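HTH cro/C1-type domain-containing protein (PDB 4O8B) probably binds promoter DNA through a Cro/C1-type helix-turn-helix domain and acts as a transcriptional regulator controlling motility and biofilm formation. Local coordinates at residues M1-R10 / Y38-N46; Q17-M26 / A31-E39. One frame throughout, in Å; residues are numbered along the deposited sequence.

Two contacts that share helix 28-39 illustrate how a small all-helical domain mixes polar and apolar joints. Contact 1 ties the start of helix 3-13 to the end of helix 28-39 and the loop after it; its chemistry is chiefly ionic and water-assisted, with E41 at the exposed margin and M1 and L6 packed inside. Contact 2 sets helix 17-22 and the turn after it across helix 28-39 and depends more on methionine packing, with a polar group at one side. Both are partly buried. They meet at E39, whose carboxylate serves K7 and R10 in contact 1 and Q17 in contact 2.

Contact 1: residues M1-R10 / Y38-N46; sequences MLGTRLKAAR and YERERHSPN
The carboxylate of E39 lies at the edge of the R10 guanidinium, the two planes only 12° apart. The grip is side-on: R10 NE gives a nearly straight bond to E39 OE1 (2.6 Å), while R10 NH2 reaches E39 OE2 at 3.1 Å, each oxygen using its syn lone pair. K7 NZ approaches the same E39 OE2 from the anti side at 2.8 Å, 35° out of the carboxylate plane, its chain bent at chi3 and chi4 to bring the ammonium round. Two basic groups on one buried acid, with Q17 as a further donor to OE2, fix its rotation and would be expected to favour its ionised form. A second flat group, the ring of Y38, carries P45 CB over one face, offset toward the rim, and has the backbone carbon of H43 at its edge, both from its own segment.

Apolar contacts accompany these groups. L6 CD2 sits 3.4 Å from E39 CG and also touches Y38 CB. M1 crosses P45 at about a right angle, its CB and CE each 3.6 Å from P45 CG; the turn at chi3 (-71°) folds the methyl back onto the proline.

At the start of helix 3-13, G3 N donates to the anti lone pair of E41 OE2 (2.7 Å), so a side chain from the other segment accepts from an N-H of the helix's first turn. E41 itself has positive phi in a Schellman motif closing helix 28-39. G3 CA also makes a CH...O contact with E39 O, a close backbone approach made at a glycine. One water joins M1 N to P45 O. Through a salt-bridge network centred on the buried carboxylate of E39, the contact ties helix 3-13 to the end of helix 28-39 and the loop that follows, within the Cro/C1-type helix-turn-helix domain.

Contact 2: residues Q17-M26 / A31-E39; sequences QKQLGMLVGM and ASARMNQYE
The helix-turn-helix unit of this Cro/C1-type domain is built here from helix 17-22, the turn that follows and helix 28-39, the two helix segments crossing at 94° with axes 7.4 Å apart. In this family the second of the pair is usually the recognition helix. A Schellman motif with G25 at positive phi ends the first helix and leads into M26, which turns back over the second.

M26 and M35 occupy the angle between the helices. M35 CG rests 3.2 Å from Q17 O and close to G21 CA, where the glycine backbone lets the chain come near; bends at chi2 and chi3 bring M35 CE to M26 SD (3.5 Å) and V24 CG2. A31 CB packs against M22 CG and K18 O. The extended M26 chain carries its methyl over the centre of one face of the R34 guanidinium, 3.3 Å above the plane, while the same CE touches Y38 CE2.

On the polar side, Q17 enters as a knob among S32, M35, N36 and E39. Its NE2 meets E39 OE2, an oxygen already held by K7 and R10, from above the carboxylate plane at 3.0 Å. The straighter bond joins Q17 NE2 to N36 OD1: 2.7 Å long and 176° at the hydrogen, it lies in the carbonyl plane on a lone pair, although the two amides stand 85° apart.

Contact 1: residues M1-R10 / Y38-N46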
loop_
_atom_site.group_PDB
_atom_site.type_symbol
_atom_site.label_atom_id
_atom_site.label_comp_id
_atom_site.label_asym_id
_atom_site.label_seq_id
_atom_site.Cartn_x
_atom_site.Cartn_y
_atom_site.Cartn_z
ATOM N N MET A 1 -7.956 -6.170 2.338
ATOM C CA MET A 1 -7.965 -5.043 1.366
ATOM C C MET A 1 -9.092 -4.068 1.691
ATOM O O MET A 1 -10.214 -4.483 1.994
ATOM C CB MET A 1 -8.149 -5.583 -0.056
ATOM C CG MET A 1 -8.018 -4.529 -1.147
ATOM S SD MET A 1 -8.409 -5.187 -2.775
ATOM C CE MET A 1 -6.995 -6.259 -3.061
ATOM N N LEU A 2 -8.787 -2.779 1.635
ATOM C CA LEU A 2 -9.778 -1.748 1.916
ATOM C C LEU A 2 -10.853 -1.712 0.831
ATOM O O LEU A 2 -10.547 -1.495 -0.349
ATOM C CB LEU A 2 -9.111 -0.375 2.020
ATOM C CG LEU A 2 -8.567 0.058 3.384
ATOM C CD1 LEU A 2 -7.278 -0.673 3.712
ATOM C CD2 LEU A 2 -8.332 1.559 3.356
ATOM N N GLY A 3 -12.103 -1.925 1.228
ATOM C CA GLY A 3 -13.199 -1.916 0.277
ATOM C C GLY A 3 -13.299 -0.627 -0.511
ATOM O O GLY A 3 -13.355 -0.649 -1.742
ATOM N N THR A 4 -13.327 0.497 0.190
ATOM C CA THR A 4 -13.423 1.804 -0.453
ATOM C C THR A 4 -12.424 1.936 -1.600
ATOM O O THR A 4 -12.785 2.337 -2.703
ATOM C CB THR A 4 -13.169 2.947 0.553
ATOM O OG1 THR A 4 -11.944 2.703 1.253
ATOM C CG2 THR A 4 -14.314 3.046 1.546
ATOM N N ARG A 5 -11.172 1.592 -1.328
ATOM C CA ARG A 5 -10.114 1.675 -2.339
ATOM C C ARG A 5 -10.415 0.750 -3.511
ATOM O O ARG A 5 -10.187 1.105 -4.666
ATOM C CB ARG A 5 -8.771 1.293 -1.716
ATOM C CG ARG A 5 -8.404 2.118 -0.487
ATOM C CD ARG A 5 -8.024 3.542 -0.857
ATOM N NE ARG A 5 -7.856 4.379 0.330
ATOM C CZ ARG A 5 -8.682 5.367 0.673
ATOM N NH1 ARG A 5 -9.745 5.637 -0.077
ATOM N NH2 ARG A 5 -8.460 6.057 1.782
ATOM N N LEU A 6 -10.930 -0.437 -3.210
ATOM C CA LEU A 6 -11.267 -1.405 -4.246
ATOM C C LEU A 6 -12.434 -0.889 -5.083
ATOM O O LEU A 6 -12.439 -1.010 -6.304
ATOM C CB LEU A 6 -11.631 -2.751 -3.614
ATOM C CG LEU A 6 -12.043 -3.878 -4.572
ATOM C CD1 LEU A 6 -10.845 -4.331 -5.400
ATOM C CD2 LEU A 6 -12.596 -5.038 -3.764
ATOM N N LYS A 7 -13.425 -0.304 -4.416
ATOM C CA LYS A 7 -14.592 0.234 -5.098
ATOM C C LYS A 7 -14.192 1.470 -5.896
ATOM O O LYS A 7 -14.588 1.631 -7.059
ATOM C CB LYS A 7 -15.681 0.608 -4.083
ATOM C CG LYS A 7 -17.048 0.874 -4.711
ATOM C CD LYS A 7 -18.069 1.320 -3.669
ATOM C CE LYS A 7 -18.362 0.226 -2.649
ATOM N NZ LYS A 7 -19.048 -0.950 -3.266
ATOM N N ALA A 8 -13.406 2.341 -5.271
ATOM C CA ALA A 8 -12.944 3.569 -5.912
ATOM C C ALA A 8 -12.097 3.253 -7.137
ATOM O O ALA A 8 -12.124 3.984 -8.125
ATOM C CB ALA A 8 -12.144 4.398 -4.920
ATOM N N ALA A 9 -11.338 2.157 -7.065
ATOM C CA ALA A 9 -10.475 1.750 -8.163
ATOM C C ALA A 9 -11.275 1.098 -9.283
ATOM O O ALA A 9 -10.854 1.115 -10.443
ATOM C CB ALA A 9 -9.413 0.791 -7.651
ATOM N N ARG A 10 -12.427 0.517 -8.942
ATOM C CA ARG A 10 -13.277 -0.127 -9.928
ATOM C C ARG A 10 -14.106 0.902 -10.675
ATOM O O ARG A 10 -14.434 0.714 -11.851
ATOM C CB ARG A 10 -14.187 -1.157 -9.253
ATOM C CG ARG A 10 -15.296 -1.680 -10.153
ATOM C CD ARG A 10 -16.009 -2.876 -9.536
ATOM N NE ARG A 10 -16.858 -2.512 -8.400
ATOM C CZ ARG A 10 -17.942 -1.740 -8.493
ATOM N NH1 ARG A 10 -18.314 -1.238 -9.667
ATOM N NH2 ARG A 10 -18.656 -1.473 -7.407
ATOM N N TYR A 38 -15.880 -8.581 -1.175
ATOM C CA TYR A 38 -14.571 -7.964 -1.049
ATOM C C TYR A 38 -14.699 -6.475 -0.729
ATOM O O TYR A 38 -14.080 -5.973 0.214
ATOM C CB TYR A 38 -13.758 -8.114 -2.339
ATOM C CG TYR A 38 -13.155 -9.482 -2.577
ATOM C CD1 TYR A 38 -12.817 -10.319 -1.509
ATOM C CD2 TYR A 38 -12.875 -9.921 -3.871
ATOM C CE1 TYR A 38 -12.194 -11.546 -1.725
ATOM C CE2 TYR A 38 -12.248 -11.149 -4.098
ATOM C CZ TYR A 38 -11.922 -11.959 -3.024
ATOM O OH TYR A 38 -11.299 -13.165 -3.244
ATOM N N GLU A 39 -15.506 -5.775 -1.525
ATOM C CA GLU A 39 -15.709 -4.344 -1.341
ATOM C C GLU A 39 -16.403 -4.022 -0.023
ATOM O O GLU A 39 -16.336 -2.894 0.466
ATOM C CB GLU A 39 -16.523 -3.781 -2.506
ATOM C CG GLU A 39 -15.888 -4.034 -3.863
ATOM C CD GLU A 39 -16.596 -3.303 -4.981
ATOM O OE1 GLU A 39 -16.012 -3.192 -6.081
ATOM O OE2 GLU A 39 -17.743 -2.845 -4.774
ATOM N N ARG A 40 -17.073 -5.017 0.547
ATOM C CA ARG A 40 -17.765 -4.835 1.819
ATOM C C ARG A 40 -16.795 -5.242 2.920
ATOM O O ARG A 40 -17.036 -5.009 4.101
ATOM C CB ARG A 40 -19.013 -5.720 1.877
ATOM C CG ARG A 40 -19.979 -5.350 2.989
ATOM C CD ARG A 40 -20.819 -4.142 2.601
ATOM N NE ARG A 40 -21.742 -4.458 1.514
ATOM C CZ ARG A 40 -22.750 -5.320 1.617
ATOM N NH1 ARG A 40 -22.968 -5.955 2.763
ATOM N NH2 ARG A 40 -23.544 -5.547 0.577
ATOM N N GLU A 41 -15.695 -5.856 2.503
ATOM C CA GLU A 41 -14.658 -6.328 3.411
ATOM C C GLU A 41 -15.132 -7.525 4.221
ATOM O O GLU A 41 -14.523 -7.893 5.229
ATOM C CB GLU A 41 -14.203 -5.198 4.340
ATOM C CG GLU A 41 -13.713 -3.964 3.599
ATOM C CD GLU A 41 -12.856 -3.070 4.464
ATOM O OE1 GLU A 41 -12.951 -3.170 5.706
ATOM O OE2 GLU A 41 -12.096 -2.252 3.906
ATOM N N ARG A 42 -16.234 -8.126 3.780
ATOM C CA ARG A 42 -16.792 -9.303 4.424
ATOM C C ARG A 42 -15.903 -10.479 4.036
ATOM O O ARG A 42 -15.935 -11.541 4.665
ATOM C CB ARG A 42 -18.218 -9.570 3.946
ATOM C CG ARG A 42 -19.292 -8.703 4.575
ATOM C CD ARG A 42 -20.315 -9.561 5.317
ATOM N NE ARG A 42 -21.637 -8.936 5.373
ATOM C CZ ARG A 42 -22.532 -8.990 4.387
ATOM N NH1 ARG A 42 -22.263 -9.660 3.273
ATOM N NH2 ARG A 42 -23.710 -8.394 4.527
ATOM N N HIS A 43 -15.134 -10.279 2.970
ATOM C CA HIS A 43 -14.207 -11.275 2.452
ATOM C C HIS A 43 -12.879 -10.593 2.163
ATOM O O HIS A 43 -12.847 -9.457 1.674
ATOM C CB HIS A 43 -14.753 -11.911 1.171
ATOM C CG HIS A 43 -15.739 -13.024 1.414
ATOM N ND1 HIS A 43 -16.369 -13.688 0.401
ATOM C CD2 HIS A 43 -16.181 -13.579 2.568
ATOM C CE1 HIS A 43 -17.163 -14.616 0.899
ATOM N NE2 HIS A 43 -17.065 -14.566 2.230
ATOM N N SER A 44 -11.780 -11.276 2.471
ATOM C CA SER A 44 -10.452 -10.706 2.252
ATOM C C SER A 44 -9.681 -11.411 1.147
ATOM O O SER A 44 -9.391 -12.604 1.234
ATOM C CB SER A 44 -9.643 -10.755 3.548
ATOM O OG SER A 44 -10.262 -9.982 4.562
ATOM N N PRO A 45 -9.335 -10.671 0.079
ATOM C CA PRO A 45 -8.584 -11.238 -1.053
ATOM C C PRO A 45 -7.127 -11.501 -0.675
ATOM O O PRO A 45 -6.421 -10.597 -0.226
ATOM C CB PRO A 45 -8.722 -10.165 -2.123
ATOM C CG PRO A 45 -8.761 -8.904 -1.315
ATOM C CD PRO A 45 -9.693 -9.268 -0.184
ATOM N N ASN A 46 -6.683 -12.748 -0.849
ATOM C CA ASN A 46 -5.312 -13.107 -0.520
ATOM C C ASN A 46 -4.333 -12.390 -1.446
ATOM O O ASN A 46 -4.726 -11.853 -2.481
ATOM C CB ASN A 46 -5.108 -14.623 -0.626
ATOM C CG ASN A 46 -5.349 -15.148 -2.028
ATOM O OD1 ASN A 46 -5.030 -14.484 -3.014
ATOM N ND2 ASN A 46 -5.891 -16.357 -2.123
HETATM O O HOH W 1 -11.552 -6.680 1.111
HETATM O O HOH W 2 -7.273 -8.617 1.986
HETATM O O HOH W 3 -13.767 0.179 3.565
#

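Contact 2: residues Q17-M26 / A31-E39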
loop_
_atom_site.group_PDB
_atom_site.type_symbol
_atom_site.label_atom_id
_atom_site.label_comp_id
_atom_site.label_asym_id
_atom_site.label_seq_id
_atom_site.Cartn_x
_atom_site.Cartn_y
_atom_site.Cartn_z
ATOM N N GLN A 17 -19.239 -4.496 -10.999
ATOM C CA GLN A 17 -18.819 -5.526 -10.055
ATOM C C GLN A 17 -18.650 -6.886 -10.721
ATOM O O GLN A 17 -17.801 -7.683 -10.312
ATOM C CB GLN A 17 -19.819 -5.648 -8.897
ATOM C CG GLN A 17 -19.531 -4.720 -7.731
ATOM C CD GLN A 17 -20.427 -4.999 -6.541
ATOM O OE1 GLN A 17 -21.600 -5.335 -6.706
ATOM N NE2 GLN A 17 -19.891 -4.832 -5.337
ATOM N N LYS A 18 -19.458 -7.151 -11.752
ATOM C CA LYS A 18 -19.378 -8.415 -12.463
ATOM C C LYS A 18 -18.183 -8.431 -13.410
ATOM O O LYS A 18 -17.472 -9.428 -13.498
ATOM C CB LYS A 18 -20.670 -8.658 -13.247
ATOM C CG LYS A 18 -20.678 -9.962 -14.031
ATOM C CD LYS A 18 -21.994 -10.152 -14.779
ATOM C CE LYS A 18 -21.928 -11.351 -15.711
ATOM N NZ LYS A 18 -23.108 -11.414 -16.622
ATOM N N GLN A 19 -17.971 -7.332 -14.119
ATOM C CA GLN A 19 -16.859 -7.229 -15.052
ATOM C C GLN A 19 -15.533 -7.445 -14.334
ATOM O O GLN A 19 -14.719 -8.279 -14.747
ATOM C CB GLN A 19 -16.855 -5.862 -15.753
ATOM C CG GLN A 19 -17.750 -5.792 -16.976
ATOM C CD GLN A 19 -17.927 -4.367 -17.475
ATOM O OE1 GLN A 19 -18.132 -3.446 -16.684
ATOM N NE2 GLN A 19 -17.881 -4.184 -18.793
ATOM N N LEU A 20 -15.308 -6.694 -13.263
ATOM C CA LEU A 20 -14.071 -6.832 -12.494
ATOM C C LEU A 20 -13.961 -8.260 -11.981
ATOM O O LEU A 20 -12.906 -8.876 -12.040
ATOM C CB LEU A 20 -14.060 -5.844 -11.326
ATOM C CG LEU A 20 -12.865 -5.904 -10.358
ATOM C CD1 LEU A 20 -11.569 -6.095 -11.133
ATOM C CD2 LEU A 20 -12.808 -4.625 -9.536
ATOM N N GLY A 21 -15.088 -8.780 -11.476
ATOM C CA GLY A 21 -15.113 -10.125 -10.956
ATOM C C GLY A 21 -14.680 -11.167 -11.976
ATOM O O GLY A 21 -13.891 -12.063 -11.660
ATOM N N MET A 22 -15.185 -11.058 -13.199
ATOM C CA MET A 22 -14.825 -12.011 -14.236
ATOM C C MET A 22 -13.426 -11.763 -14.790
ATOM O O MET A 22 -12.729 -12.701 -15.177
ATOM C CB MET A 22 -15.839 -11.968 -15.385
ATOM C CG MET A 22 -17.231 -12.442 -15.007
ATOM S SD MET A 22 -18.203 -12.886 -16.459
ATOM C CE MET A 22 -18.582 -11.270 -17.120
ATOM N N LEU A 23 -13.010 -10.502 -14.827
ATOM C CA LEU A 23 -11.687 -10.162 -15.328
ATOM C C LEU A 23 -10.583 -10.821 -14.508
ATOM O O LEU A 23 -9.412 -10.802 -14.897
ATOM C CB LEU A 23 -11.495 -8.647 -15.349
ATOM C CG LEU A 23 -11.965 -7.960 -16.635
ATOM C CD1 LEU A 23 -12.003 -6.452 -16.437
ATOM C CD2 LEU A 23 -11.029 -8.330 -17.777
ATOM N N VAL A 24 -10.950 -11.408 -13.372
ATOM C CA VAL A 24 -9.979 -12.088 -12.534
ATOM C C VAL A 24 -10.268 -13.586 -12.416
ATOM O O VAL A 24 -9.825 -14.239 -11.476
ATOM C CB VAL A 24 -9.902 -11.463 -11.114
ATOM C CG1 VAL A 24 -9.018 -10.226 -11.142
ATOM C CG2 VAL A 24 -11.291 -11.107 -10.626
ATOM N N GLY A 25 -11.018 -14.115 -13.382
ATOM C CA GLY A 25 -11.323 -15.535 -13.402
ATOM C C GLY A 25 -12.476 -16.067 -12.566
ATOM O O GLY A 25 -12.528 -17.269 -12.298
ATOM N N MET A 26 -13.404 -15.204 -12.166
ATOM C CA MET A 26 -14.542 -15.641 -11.359
ATOM C C MET A 26 -15.672 -16.205 -12.211
ATOM O O MET A 26 -15.780 -15.896 -13.397
ATOM C CB MET A 26 -15.078 -14.483 -10.519
ATOM C CG MET A 26 -14.158 -14.056 -9.389
ATOM S SD MET A 26 -14.892 -12.794 -8.333
ATOM C CE MET A 26 -13.911 -13.006 -6.854
ATOM N N ALA A 31 -19.835 -13.815 -9.848
ATOM C CA ALA A 31 -18.830 -12.764 -9.958
ATOM C C ALA A 31 -19.183 -11.524 -9.137
ATOM O O ALA A 31 -18.471 -11.168 -8.195
ATOM C CB ALA A 31 -18.638 -12.382 -11.418
ATOM N N SER A 32 -20.285 -10.876 -9.495
ATOM C CA SER A 32 -20.724 -9.664 -8.805
ATOM C C SER A 32 -20.937 -9.889 -7.311
ATOM O O SER A 32 -20.813 -8.952 -6.513
ATOM C CB SER A 32 -22.008 -9.126 -9.438
ATOM O OG SER A 32 -23.099 -10.002 -9.216
ATOM N N ALA A 33 -21.259 -11.124 -6.930
ATOM C CA ALA A 33 -21.476 -11.449 -5.523
ATOM C C ALA A 33 -20.131 -11.490 -4.803
ATOM O O ALA A 33 -19.942 -10.834 -3.772
ATOM C CB ALA A 33 -22.178 -12.794 -5.398
ATOM N N ARG A 34 -19.202 -12.267 -5.357
ATOM C CA ARG A 34 -17.862 -12.404 -4.786
ATOM C C ARG A 34 -17.223 -11.033 -4.579
ATOM O O ARG A 34 -16.633 -10.763 -3.529
ATOM C CB ARG A 34 -16.984 -13.237 -5.726
ATOM C CG ARG A 34 -17.525 -14.632 -6.046
ATOM C CD ARG A 34 -17.100 -15.649 -5.010
ATOM N NE ARG A 34 -15.642 -15.672 -4.847
ATOM C CZ ARG A 34 -14.787 -16.123 -5.756
ATOM N NH1 ARG A 34 -15.234 -16.610 -6.906
ATOM N NH2 ARG A 34 -13.484 -16.082 -5.518
ATOM N N MET A 35 -17.335 -10.176 -5.584
ATOM C CA MET A 35 -16.771 -8.830 -5.525
ATOM C C MET A 35 -17.372 -7.988 -4.406
ATOM O O MET A 35 -16.650 -7.321 -3.663
ATOM C CB MET A 35 -16.959 -8.099 -6.854
ATOM C CG MET A 35 -15.822 -8.293 -7.848
ATOM S SD MET A 35 -14.181 -8.264 -7.062
ATOM C CE MET A 35 -13.414 -9.679 -7.829
ATOM N N ASN A 36 -18.695 -8.017 -4.285
ATOM C CA ASN A 36 -19.362 -7.238 -3.252
ATOM C C ASN A 36 -18.831 -7.606 -1.876
ATOM O O ASN A 36 -18.648 -6.743 -1.021
ATOM C CB ASN A 36 -20.879 -7.461 -3.311
ATOM C CG ASN A 36 -21.653 -6.290 -2.738
ATOM O OD1 ASN A 36 -21.453 -5.142 -3.147
ATOM N ND2 ASN A 36 -22.547 -6.570 -1.792
ATOM N N GLN A 37 -18.580 -8.897 -1.661
ATOM C CA GLN A 37 -18.048 -9.354 -0.378
ATOM C C GLN A 37 -16.693 -8.699 -0.124
ATOM O O GLN A 37 -16.388 -8.307 1.002
ATOM C CB GLN A 37 -17.896 -10.875 -0.373
ATOM C CG GLN A 37 -19.213 -11.638 -0.303
ATOM C CD GLN A 37 -19.967 -11.374 0.989
ATOM O OE1 GLN A 37 -20.339 -10.237 1.290
ATOM N NE2 GLN A 37 -20.208 -12.427 1.760
ATOM N N TYR A 38 -15.880 -8.581 -1.175
ATOM C CA TYR A 38 -14.571 -7.964 -1.049
ATOM C C TYR A 38 -14.699 -6.475 -0.729
ATOM O O TYR A 38 -14.080 -5.973 0.214
ATOM C CB TYR A 38 -13.758 -8.114 -2.339
ATOM C CG TYR A 38 -13.155 -9.482 -2.577
ATOM C CD1 TYR A 38 -12.817 -10.319 -1.509
ATOM C CD2 TYR A 38 -12.875 -9.921 -3.871
ATOM C CE1 TYR A 38 -12.194 -11.546 -1.725
ATOM C CE2 TYR A 38 -12.248 -11.149 -4.098
ATOM C CZ TYR A 38 -11.922 -11.959 -3.024
ATOM O OH TYR A 38 -11.299 -13.165 -3.244
ATOM N N GLU A 39 -15.506 -5.775 -1.525
ATOM C CA GLU A 39 -15.709 -4.344 -1.341
ATOM C C GLU A 39 -16.403 -4.022 -0.023
ATOM O O GLU A 39 -16.336 -2.894 0.466
ATOM C CB GLU A 39 -16.523 -3.781 -2.506
ATOM C CG GLU A 39 -15.888 -4.034 -3.863
ATOM C CD GLU A 39 -16.596 -3.303 -4.981
ATOM O OE1 GLU A 39 -16.012 -3.192 -6.081
ATOM O OE2 GLU A 39 -17.743 -2.845 -4.774
#